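PDB 3OMD: uncharacterized protein, which is of unknown function but folds as a single, largely helical chain without beta-sheet that belongs to the DUF5069 family. Local coordinates for residues A[111-114]-A[115-119]; A[99-102]-A[103-106]; A[17-21]-A[22-26]; A[59-62]-A[63-66]. One frame throughout, in Å; residues are numbered along the deposited sequence.

Contact 1 (A[111-114]-A[115-119]); sequences EKWD and YFRSV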
loop_
_atom_site.group_PDB
_atom_site.type_symbol
_atom_site.label_atom_id
_atom_site.label_comp_id
_atom_site.label_asym_id
_atom_site.label_seq_id
_atom_site.Cartn_x
_atom_site.Cartn_y
_atom_site.Cartn_z
ATOM N N GLU A 111 -10.691 18.560 -9.513
ATOM C CA GLU A 111 -9.450 18.441 -10.267
ATOM C C GLU A 111 -8.970 16.981 -10.187
ATOM O O GLU A 111 -8.623 16.352 -11.187
ATOM C CB GLU A 111 -8.373 19.400 -9.732
ATOM C CG GLU A 111 -7.041 19.292 -10.494
ATOM C CD GLU A 111 -5.952 20.322 -10.142
ATOM O OE1 GLU A 111 -6.146 21.257 -9.320
ATOM O OE2 GLU A 111 -4.862 20.163 -10.709
ATOM N N LYS A 112 -8.972 16.430 -8.978
ATOM C CA LYS A 112 -8.474 15.057 -8.835
ATOM C C LYS A 112 -9.472 14.061 -9.451
ATOM O O LYS A 112 -9.076 12.990 -9.944
ATOM C CB LYS A 112 -8.252 14.724 -7.358
ATOM C CG LYS A 112 -7.030 15.387 -6.772
ATOM C CD LYS A 112 -6.725 14.906 -5.375
ATOM C CE LYS A 112 -5.523 15.611 -4.758
ATOM N NZ LYS A 112 -5.489 15.272 -3.291
ATOM N N TRP A 113 -10.768 14.393 -9.413
ATOM C CA TRP A 113 -11.776 13.546 -10.045
ATOM C C TRP A 113 -11.549 13.444 -11.559
ATOM O O TRP A 113 -11.693 12.362 -12.126
ATOM C CB TRP A 113 -13.164 14.110 -9.753
ATOM C CG TRP A 113 -14.329 13.355 -10.237
ATOM C CD1 TRP A 113 -14.521 11.994 -10.239
ATOM C CD2 TRP A 113 -15.551 13.938 -10.696
ATOM N NE1 TRP A 113 -15.790 11.707 -10.697
ATOM C CE2 TRP A 113 -16.441 12.878 -10.983
ATOM C CE3 TRP A 113 -15.978 15.263 -10.905
ATOM C CZ2 TRP A 113 -17.740 13.106 -11.493
ATOM C CZ3 TRP A 113 -17.258 15.481 -11.407
ATOM C CH2 TRP A 113 -18.126 14.403 -11.688
ATOM N N ASP A 114 -11.202 14.568 -12.191
ATOM C CA ASP A 114 -10.850 14.555 -13.631
ATOM C C ASP A 114 -9.651 13.647 -13.900
ATOM O O ASP A 114 -9.660 12.846 -14.848
ATOM C CB ASP A 114 -10.581 15.973 -14.141
ATOM C CG ASP A 114 -11.820 16.838 -14.169
ATOM O OD1 ASP A 114 -12.958 16.305 -14.125
ATOM O OD2 ASP A 114 -11.632 18.088 -14.211
ATOM N N TYR A 115 -8.626 13.749 -13.058
ATOM C CA TYR A 115 -7.429 12.922 -13.213
ATOM C C TYR A 115 -7.780 11.432 -13.059
ATOM O O TYR A 115 -7.396 10.596 -13.909
ATOM C CB TYR A 115 -6.360 13.377 -12.199
ATOM C CG TYR A 115 -5.188 12.454 -12.098
ATOM C CD1 TYR A 115 -4.524 12.004 -13.238
ATOM C CD2 TYR A 115 -4.733 12.022 -10.839
ATOM C CE1 TYR A 115 -3.416 11.144 -13.136
ATOM C CE2 TYR A 115 -3.624 11.189 -10.740
ATOM C CZ TYR A 115 -2.988 10.740 -11.887
ATOM O OH TYR A 115 -1.902 9.890 -11.775
ATOM N N PHE A 116 -8.495 11.106 -11.970
ATOM C CA PHE A 116 -8.885 9.700 -11.714
ATOM C C PHE A 116 -9.596 9.120 -12.935
ATOM O O PHE A 116 -9.270 8.016 -13.415
ATOM C CB PHE A 116 -9.837 9.680 -10.504
ATOM C CG PHE A 116 -10.327 8.309 -10.115
ATOM C CD1 PHE A 116 -9.721 7.628 -9.052
ATOM C CD2 PHE A 116 -11.352 7.700 -10.804
ATOM C CE1 PHE A 116 -10.178 6.337 -8.673
ATOM C CE2 PHE A 116 -11.813 6.422 -10.436
ATOM C CZ PHE A 116 -11.202 5.735 -9.373
ATOM N N ARG A 117 -10.542 9.876 -13.467
ATOM C CA ARG A 117 -11.309 9.338 -14.599
ATOM C C ARG A 117 -10.468 9.202 -15.876
ATOM O O ARG A 117 -10.681 8.272 -16.648
ATOM C CB ARG A 117 -12.567 10.161 -14.837
ATOM C CG ARG A 117 -13.543 9.968 -13.644
ATOM C CD ARG A 117 -14.814 10.754 -13.893
ATOM N NE ARG A 117 -14.510 12.172 -13.863
ATOM C CZ ARG A 117 -15.364 13.136 -14.209
ATOM N NH1 ARG A 117 -16.598 12.829 -14.617
ATOM N NH2 ARG A 117 -14.984 14.408 -14.132
ATOM N N SER A 118 -9.505 10.097 -16.067
ATOM C CA SER A 118 -8.595 9.995 -17.208
ATOM C C SER A 118 -7.729 8.732 -17.118
ATOM O O SER A 118 -7.478 8.064 -18.132
ATOM C CB SER A 118 -7.723 11.229 -17.273
ATOM O OG SER A 118 -6.924 11.173 -18.423
ATOM N N VAL A 119 -7.254 8.414 -15.913
ATOM C CA VAL A 119 -6.472 7.179 -15.718
ATOM C C VAL A 119 -7.358 5.974 -15.975
ATOM O O VAL A 119 -6.997 5.071 -16.736
ATOM C CB VAL A 119 -5.896 7.098 -14.287
ATOM C CG1 VAL A 119 -5.186 5.748 -14.085
ATOM C CG2 VAL A 119 -4.898 8.232 -14.094
#
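R117 reaches back over W113, one turn earlier in helix 110-123, and its course from CB to the tip defines the contact. CB and CG pass the carbonyl of W113, R117 CG lying 3.4 Å from W113 O. Rotation about CG-CD (chi3 -67°) then bends the chain over the indole, which brings R117 CD to 3.5 Å from W113 NE1. R117 NE gives a weak hydrogen bond to W113 O at 3.3 Å; the same oxygen already accepts the helical bond from R117 N. Beyond it the guanidinium lies flat on the ring face, the planes 2° apart. R117 CZ is 3.5 Å from the centroid of the six-membered ring of W113 and 16° off its normal, a cation-pi geometry, and R117 NH1 stands 3.3 Å from W113 CZ2. At the guanidinium edge, near its plane, R117 NH2 meets D114 OD1 at 2.8 Å. This is a salt bridge with a bent, weak hydrogen bond, the carboxylate nearly coplanar with the guanidinium. F116 turns elsewhere, meeting W133 edge-to-face. For R117 the charge is thus met twice, by the pi cloud against its face and by a carboxylate at its edge, a pairing that probably restrains rotation of the guanidinium on this exposed helix surface.

Contact 2 (A[99-102]-A[103-106]); sequences NREY and ESRS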
loop_
_atom_site.group_PDB
_atom_site.type_symbol
_atom_site.label_atom_id
_atom_site.label_comp_id
_atom_site.label_asym_id
_atom_site.label_seq_id
_atom_site.Cartn_x
_atom_site.Cartn_y
_atom_site.Cartn_z
ATOM N N ASN A 99 -8.983 0.286 7.568
ATOM C CA ASN A 99 -9.368 -0.332 6.295
ATOM C C ASN A 99 -10.574 0.333 5.691
ATOM O O ASN A 99 -10.648 0.507 4.466
ATOM C CB ASN A 99 -9.723 -1.802 6.492
ATOM C CG ASN A 99 -8.508 -2.688 6.813
ATOM O OD1 ASN A 99 -7.330 -2.297 6.715
ATOM N ND2 ASN A 99 -8.818 -3.928 7.213
ATOM N N ARG A 100 -11.570 0.650 6.526
ATOM C CA ARG A 100 -12.811 1.212 5.968
ATOM C C ARG A 100 -12.516 2.580 5.345
ATOM O O ARG A 100 -12.996 2.883 4.233
ATOM C CB ARG A 100 -13.864 1.328 7.087
ATOM C CG ARG A 100 -15.128 2.043 6.669
ATOM C CD ARG A 100 -15.945 2.434 7.922
ATOM N NE ARG A 100 -17.151 3.183 7.555
ATOM C CZ ARG A 100 -18.061 3.642 8.417
ATOM N NH1 ARG A 100 -17.941 3.418 9.731
ATOM N NH2 ARG A 100 -19.126 4.279 7.956
ATOM N N GLU A 101 -11.698 3.387 6.026
ATOM C CA GLU A 101 -11.378 4.704 5.472
ATOM C C GLU A 101 -10.504 4.569 4.214
ATOM O O GLU A 101 -10.739 5.230 3.208
ATOM C CB GLU A 101 -10.723 5.603 6.535
ATOM C CG GLU A 101 -10.444 6.990 5.988
ATOM C CD GLU A 101 -10.048 8.020 7.019
ATOM O OE1 GLU A 101 -9.993 7.720 8.217
ATOM O OE2 GLU A 101 -9.823 9.178 6.603
ATOM N N TYR A 102 -9.496 3.698 4.275
ATOM C CA TYR A 102 -8.575 3.472 3.156
ATOM C C TYR A 102 -9.328 3.026 1.913
ATOM O O TYR A 102 -9.099 3.559 0.815
ATOM C CB TYR A 102 -7.634 2.383 3.624
ATOM C CG TYR A 102 -6.588 1.880 2.667
ATOM C CD1 TYR A 102 -5.386 2.603 2.456
ATOM C CD2 TYR A 102 -6.724 0.645 2.033
ATOM C CE1 TYR A 102 -4.358 2.083 1.620
ATOM C CE2 TYR A 102 -5.727 0.124 1.198
ATOM C CZ TYR A 102 -4.565 0.843 1.011
ATOM O OH TYR A 102 -3.597 0.309 0.226
ATOM N N GLU A 103 -10.228 2.060 2.089
ATOM C CA GLU A 103 -10.987 1.527 0.933
ATOM C C GLU A 103 -12.027 2.540 0.419
ATOM O O GLU A 103 -12.503 2.405 -0.709
ATOM C CB GLU A 103 -11.664 0.216 1.314
ATOM C CG GLU A 103 -10.632 -0.885 1.548
ATOM C CD GLU A 103 -11.219 -2.169 2.028
ATOM O OE1 GLU A 103 -12.441 -2.426 1.786
ATOM O OE2 GLU A 103 -10.481 -2.946 2.663
ATOM N N SER A 104 -12.379 3.540 1.235
ATOM C CA SER A 104 -13.342 4.554 0.800
ATOM C C SER A 104 -12.686 5.713 0.073
ATOM O O SER A 104 -13.389 6.521 -0.537
ATOM C CB SER A 104 -14.099 5.131 2.002
ATOM O OG SER A 104 -13.293 6.044 2.726
ATOM N N ARG A 105 -11.356 5.823 0.149
ATOM C CA ARG A 105 -10.666 7.019 -0.393
ATOM C C ARG A 105 -10.964 7.214 -1.865
ATOM O O ARG A 105 -10.731 6.324 -2.678
ATOM C CB ARG A 105 -9.153 6.935 -0.157
ATOM C CG ARG A 105 -8.785 7.148 1.289
ATOM C CD ARG A 105 -7.275 6.935 1.581
ATOM N NE ARG A 105 -6.974 7.132 3.025
ATOM C CZ ARG A 105 -6.675 8.303 3.576
ATOM N NH1 ARG A 105 -6.616 9.392 2.813
ATOM N NH2 ARG A 105 -6.436 8.394 4.887
ATOM N N SER A 106 -11.453 8.406 -2.191
ATOM C CA SER A 106 -11.850 8.746 -3.548
ATOM C C SER A 106 -11.254 10.110 -3.875
ATOM O O SER A 106 -10.772 10.793 -2.973
ATOM C CB SER A 106 -13.372 8.721 -3.662
ATOM O OG SER A 106 -13.879 7.453 -3.271
HETATM O O HOH W 1 -9.373 3.967 -2.057
#
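S104 OG, in the conformer described here, donates a hydrogen bond to E101 O at 2.7 Å. A chi1 of 76° sets the hydroxyl between the backbone N and the carbonyl carbon, from where it can reach back to the preceding turn. S104 N adds a weak bond to E101 O, at 3.1 Å, and another weak one to R100 O. E101 meets R105 through its carboxylate: E101 OE2 lies 3.9 Å from R105 NH2, a long salt bridge. The two planes are within 5° of parallel, yet OE2 stands well out of the guanidinium plane, so charge attraction acts with no N-H directed at the oxygen. An alanine in place of R105, ending at CB, is likely to leave E101 OE2 without its opposite charge and the carbonyls of E101 and Y102 without the CG that packs beside them.

The setting is the C-terminal turn of helix 92-104, which passes from i-4 bonding to a 3-10-type i-3 bond. E103 N still bonds N99 O, at 2.9 Å, whereas R105 N bonds Y102 O, at 3.3 Å, from a position 68° out of the carbonyl plane. A water donates to Y102 O (2.9 Å) and to R105 O (2.8 Å), bridging the chain as it leaves the helix.

Farther out, the R105 side chain packs on L50 and A53 of helix 50-58. On the loop side, the N99 amide bonds D24 N and G22 O, and Y102 OH bonds H25 ND1.

Contact 3 (A[17-21]-A[22-26]); sequences VDRLG and GMDHL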
loop_
_atom_site.group_PDB
_atom_site.type_symbol
_atom_site.label_atom_id
_atom_site.label_comp_id
_atom_site.label_asym_id
_atom_site.label_seq_id
_atom_site.Cartn_x
_atom_site.Cartn_y
_atom_site.Cartn_z
ATOM N N VAL A 17 -5.632 -4.402 -0.866
ATOM C CA VAL A 17 -6.609 -5.107 -0.024
ATOM C C VAL A 17 -6.257 -6.601 0.187
ATOM O O VAL A 17 -7.097 -7.373 0.661
ATOM C CB VAL A 17 -8.055 -4.902 -0.543
ATOM C CG1 VAL A 17 -8.414 -3.373 -0.497
ATOM C CG2 VAL A 17 -8.265 -5.556 -1.912
ATOM N N ASP A 18 -5.002 -6.958 -0.119
ATOM C CA ASP A 18 -4.453 -8.291 0.191
ATOM C C ASP A 18 -3.946 -8.160 1.645
ATOM O O ASP A 18 -2.832 -7.674 1.892
ATOM C CB ASP A 18 -3.325 -8.604 -0.786
ATOM C CG ASP A 18 -2.717 -9.991 -0.565
ATOM O OD1 ASP A 18 -3.124 -10.707 0.394
ATOM O OD2 ASP A 18 -1.820 -10.318 -1.360
ATOM N N ARG A 19 -4.780 -8.581 2.608
ATOM C CA ARG A 19 -4.544 -8.176 4.014
ATOM C C ARG A 19 -3.499 -9.044 4.725
ATOM O O ARG A 19 -3.319 -10.241 4.402
ATOM C CB ARG A 19 -5.857 -8.201 4.795
ATOM C CG ARG A 19 -6.863 -7.162 4.271
ATOM C CD ARG A 19 -8.203 -7.250 5.011
ATOM N NE ARG A 19 -9.092 -6.180 4.551
ATOM C CZ ARG A 19 -10.360 -6.092 4.918
ATOM N NH1 ARG A 19 -10.889 -7.009 5.744
ATOM N NH2 ARG A 19 -11.110 -5.084 4.489
ATOM N N LEU A 20 -2.836 -8.439 5.715
ATOM C CA LEU A 20 -1.876 -9.149 6.562
ATOM C C LEU A 20 -2.201 -8.672 7.966
ATOM O O LEU A 20 -2.270 -7.493 8.207
ATOM C CB LEU A 20 -0.441 -8.761 6.185
ATOM C CG LEU A 20 0.675 -9.360 7.075
ATOM C CD1 LEU A 20 0.639 -10.872 7.132
ATOM C CD2 LEU A 20 2.044 -8.855 6.569
ATOM N N GLY A 21 -2.399 -9.607 8.897
ATOM C CA GLY A 21 -2.788 -9.203 10.257
ATOM C C GLY A 21 -4.117 -8.437 10.265
ATOM O O GLY A 21 -4.358 -7.613 11.145
ATOM N N GLY A 22 -4.938 -8.691 9.253
ATOM C CA GLY A 22 -6.213 -8.001 9.103
ATOM C C GLY A 22 -6.103 -6.622 8.460
ATOM O O GLY A 22 -7.160 -6.001 8.206
HETATM N N MSE A 23 -4.876 -6.159 8.170
HETATM C CA MSE A 23 -4.723 -4.753 7.708
HETATM C C MSE A 23 -4.506 -4.667 6.198
HETATM O O MSE A 23 -3.696 -5.398 5.623
HETATM C CB MSE A 23 -3.557 -4.029 8.361
HETATM C CG MSE A 23 -2.982 -4.604 9.544
HETATM SE SE MSE A 23 -1.660 -3.286 9.927
HETATM C CE MSE A 23 -2.419 -1.925 8.738
ATOM N N ASP A 24 -5.191 -3.706 5.584
ATOM C CA ASP A 24 -4.889 -3.275 4.193
ATOM C C ASP A 24 -3.542 -2.531 4.200
ATOM O O ASP A 24 -3.014 -2.145 5.256
ATOM C CB ASP A 24 -5.942 -2.253 3.752
ATOM C CG ASP A 24 -7.281 -2.851 3.490
ATOM O OD1 ASP A 24 -7.435 -4.099 3.365
ATOM O OD2 ASP A 24 -8.279 -2.064 3.384
ATOM N N HIS A 25 -3.007 -2.343 2.996
ATOM C CA HIS A 25 -1.771 -1.598 2.698
ATOM C C HIS A 25 -0.480 -2.249 3.188
ATOM O O HIS A 25 0.581 -2.025 2.583
ATOM C CB HIS A 25 -1.815 -0.131 3.202
ATOM C CG HIS A 25 -0.924 0.760 2.406
ATOM N ND1 HIS A 25 -1.161 1.010 1.070
ATOM C CD2 HIS A 25 0.265 1.355 2.703
ATOM C CE1 HIS A 25 -0.178 1.753 0.592
ATOM N NE2 HIS A 25 0.698 1.974 1.561
ATOM N N LEU A 26 -0.543 -3.025 4.286
ATOM C CA LEU A 26 0.714 -3.512 4.918
ATOM C C LEU A 26 1.554 -4.369 3.943
ATOM O O LEU A 26 2.775 -4.141 3.799
ATOM C CB LEU A 26 0.385 -4.262 6.215
ATOM C CG LEU A 26 1.611 -4.896 6.893
ATOM C CD1 LEU A 26 2.730 -3.883 7.174
ATOM C CD2 LEU A 26 1.129 -5.602 8.204
HETATM O O HOH W 2 -1.902 -5.759 3.477
#
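The guanidinium of R19 receives D24 OD1 at its edge, close to its own plane, while G22 O approaches obliquely. NE is the donor: R19 NE lies 2.9 Å from D24 OD1, a salt bridge with a fairly straight hydrogen bond. The carboxylate is turned 46° from the guanidinium, and NE reaches OD1 on its syn side, 33° out of the carboxylate plane. D24 has CG anti to its carbonyl carbon (chi1 -72°), which lays its carboxylate alongside both R19 and V17, whose CG1 is 4.0 Å from D24 OD1. R19 has a second charge partner, E103 of helix 92-104, at NH2. With an alanine at D24, R19 NE would probably lose its carboxylate mate and its chain would be less firmly held along the loop.

Away from the charges, L20 CD2 packs against L26 CD2 at 3.8 Å; helix 75-85 also touches both leucines. A water donates to D18 O and M23 O, tying the two arms together.

The backbone supplies the frame. L20 and M23 are an antiparallel hydrogen-bonded pair, with M23 N to L20 O at 2.9 Å and L20 N to M23 O at 3.2 Å. G21 and G22 both have positive phi, and a CB on G22 would clash with G21 O. This is a type I' turn closed by a single antiparallel bridge, the arrangement found at the tip of a two-residue beta hairpin, leading through D24 and the N-cap H25 into helix 26-38.

Contact 4 (A[59-62]-A[63-66]); sequences GLDH and EKFA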
loop_
_atom_site.group_PDB
_atom_site.type_symbol
_atom_site.label_atom_id
_atom_site.label_comp_id
_atom_site.label_asym_id
_atom_site.label_seq_id
_atom_site.Cartn_x
_atom_site.Cartn_y
_atom_site.Cartn_z
ATOM N N GLY A 59 1.235 4.960 13.707
ATOM C CA GLY A 59 2.338 5.582 14.489
ATOM C C GLY A 59 3.681 4.982 14.168
ATOM O O GLY A 59 4.524 4.823 15.059
ATOM N N LEU A 60 3.888 4.653 12.900
ATOM C CA LEU A 60 5.143 4.072 12.445
ATOM C C LEU A 60 6.013 5.085 11.731
ATOM O O LEU A 60 5.526 5.959 11.012
ATOM C CB LEU A 60 4.860 2.938 11.476
ATOM C CG LEU A 60 4.026 1.758 12.015
ATOM C CD1 LEU A 60 3.582 0.790 10.859
ATOM C CD2 LEU A 60 4.737 0.997 13.150
ATOM N N ASP A 61 7.318 4.954 11.925
ATOM C CA ASP A 61 8.261 5.807 11.213
ATOM C C ASP A 61 8.703 5.101 9.956
ATOM O O ASP A 61 9.182 3.968 10.024
ATOM C CB ASP A 61 9.465 6.113 12.104
ATOM C CG ASP A 61 10.527 6.903 11.376
ATOM O OD1 ASP A 61 10.456 8.150 11.418
ATOM O OD2 ASP A 61 11.406 6.284 10.736
ATOM N N HIS A 62 8.545 5.761 8.807
ATOM C CA HIS A 62 8.863 5.146 7.491
ATOM C C HIS A 62 10.324 4.681 7.369
ATOM O O HIS A 62 10.605 3.682 6.659
ATOM C CB HIS A 62 8.545 6.128 6.344
ATOM C CG HIS A 62 9.338 7.413 6.380
ATOM N ND1 HIS A 62 10.446 7.644 5.591
ATOM C CD2 HIS A 62 9.139 8.545 7.085
ATOM C CE1 HIS A 62 10.909 8.864 5.831
ATOM N NE2 HIS A 62 10.130 9.435 6.734
ATOM N N GLU A 63 11.249 5.399 8.032
ATOM C CA GLU A 63 12.671 5.055 7.963
ATOM C C GLU A 63 12.914 3.787 8.785
ATOM O O GLU A 63 13.600 2.849 8.346
ATOM C CB GLU A 63 13.580 6.189 8.476
ATOM C CG GLU A 63 13.544 7.446 7.634
ATOM C CD GLU A 63 14.346 8.620 8.216
ATOM O OE1 GLU A 63 14.935 8.536 9.325
ATOM O OE2 GLU A 63 14.370 9.666 7.551
ATOM N N LYS A 64 12.350 3.767 9.984
ATOM C CA LYS A 64 12.478 2.562 10.837
ATOM C C LYS A 64 11.805 1.352 10.228
ATOM O O LYS A 64 12.354 0.239 10.330
ATOM C CB LYS A 64 11.941 2.840 12.234
ATOM C CG LYS A 64 12.713 3.943 12.953
ATOM C CD LYS A 64 12.214 4.147 14.346
ATOM C CE LYS A 64 13.063 5.227 15.027
ATOM N NZ LYS A 64 12.640 5.432 16.444
ATOM N N PHE A 65 10.659 1.545 9.571
ATOM C CA PHE A 65 9.998 0.429 8.892
ATOM C C PHE A 65 10.850 -0.140 7.763
ATOM O O PHE A 65 11.003 -1.374 7.679
ATOM C CB PHE A 65 8.634 0.916 8.402
ATOM C CG PHE A 65 7.813 -0.143 7.713
ATOM C CD1 PHE A 65 6.949 -0.947 8.437
ATOM C CD2 PHE A 65 7.885 -0.308 6.339
ATOM C CE1 PHE A 65 6.163 -1.897 7.794
ATOM C CE2 PHE A 65 7.126 -1.282 5.688
ATOM C CZ PHE A 65 6.256 -2.083 6.419
ATOM N N ALA A 66 11.457 0.735 6.945
ATOM C CA ALA A 66 12.290 0.253 5.854
ATOM C C ALA A 66 13.494 -0.494 6.415
ATOM O O ALA A 66 13.891 -1.506 5.853
ATOM C CB ALA A 66 12.732 1.420 4.918
HETATM O O HOH W 3 13.774 7.750 11.837
#
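The backbone turns helical directly after D61, whose carbonyl O accepts F65 N at 2.9 Å, and the next bond follows from A66 N to H62 O at 3.1 Å. D61 is the N-cap of helix 62-69, and the flanking hydrophobic pair L60 and F65 meets the definition of a hydrophobic staple. In the conformer described, D61 CG is anti to the backbone N (chi1 175°), which brings OD2 over the first turn. There D61 OD2 takes K64 N at 2.8 Å through its anti lone pair, with an N-H...O angle of 161°. The bond from E63 N, also 2.8 Å from D61 OD2, is strongly bent and weak. Two amides of the first turn are thereby capped by one oxygen.

The staple is loose: L60 CD1 comes to 4.5 Å from F65 CD1. F65 itself is buried, its ring packed among helices 26-38, 50-58 and 75-85. H62 and E63 run side by side, pointing the same way. H62 CG sits between backbone N and carbonyl carbon (chi1 62°), and E63 CG lies over one face of the imidazole, 3.5 Å from H62 CE1. The carboxylates of D61 and E63 come near each other as like charges, a repulsion probably eased by a water that donates to both, 3.0 Å from D61 OD2 and 2.9 Å from E63 OE1.

Along the chain the order is contact 3, contact 4, contact 2, contact 1, one after another and all within the DUF5069 family region. Contacts 2 and 3, with centres about 13 Å apart, touch directly: the end of helix 92-104 sits against the turn before helix 26-38, with Y102 CD2 packed 3.4 Å from D24 OD2. Contact 3 also reaches contact 4, about 17 Å away between centres, through L26 CD1 and F65 CE1 at 4.0 Å. The turn thus connects two helix ends distant in sequence. Contact 1, on the next helix, 110-123, touches none of the others; its centre lies about 30 Å from that of contact 4, across the chain's centre.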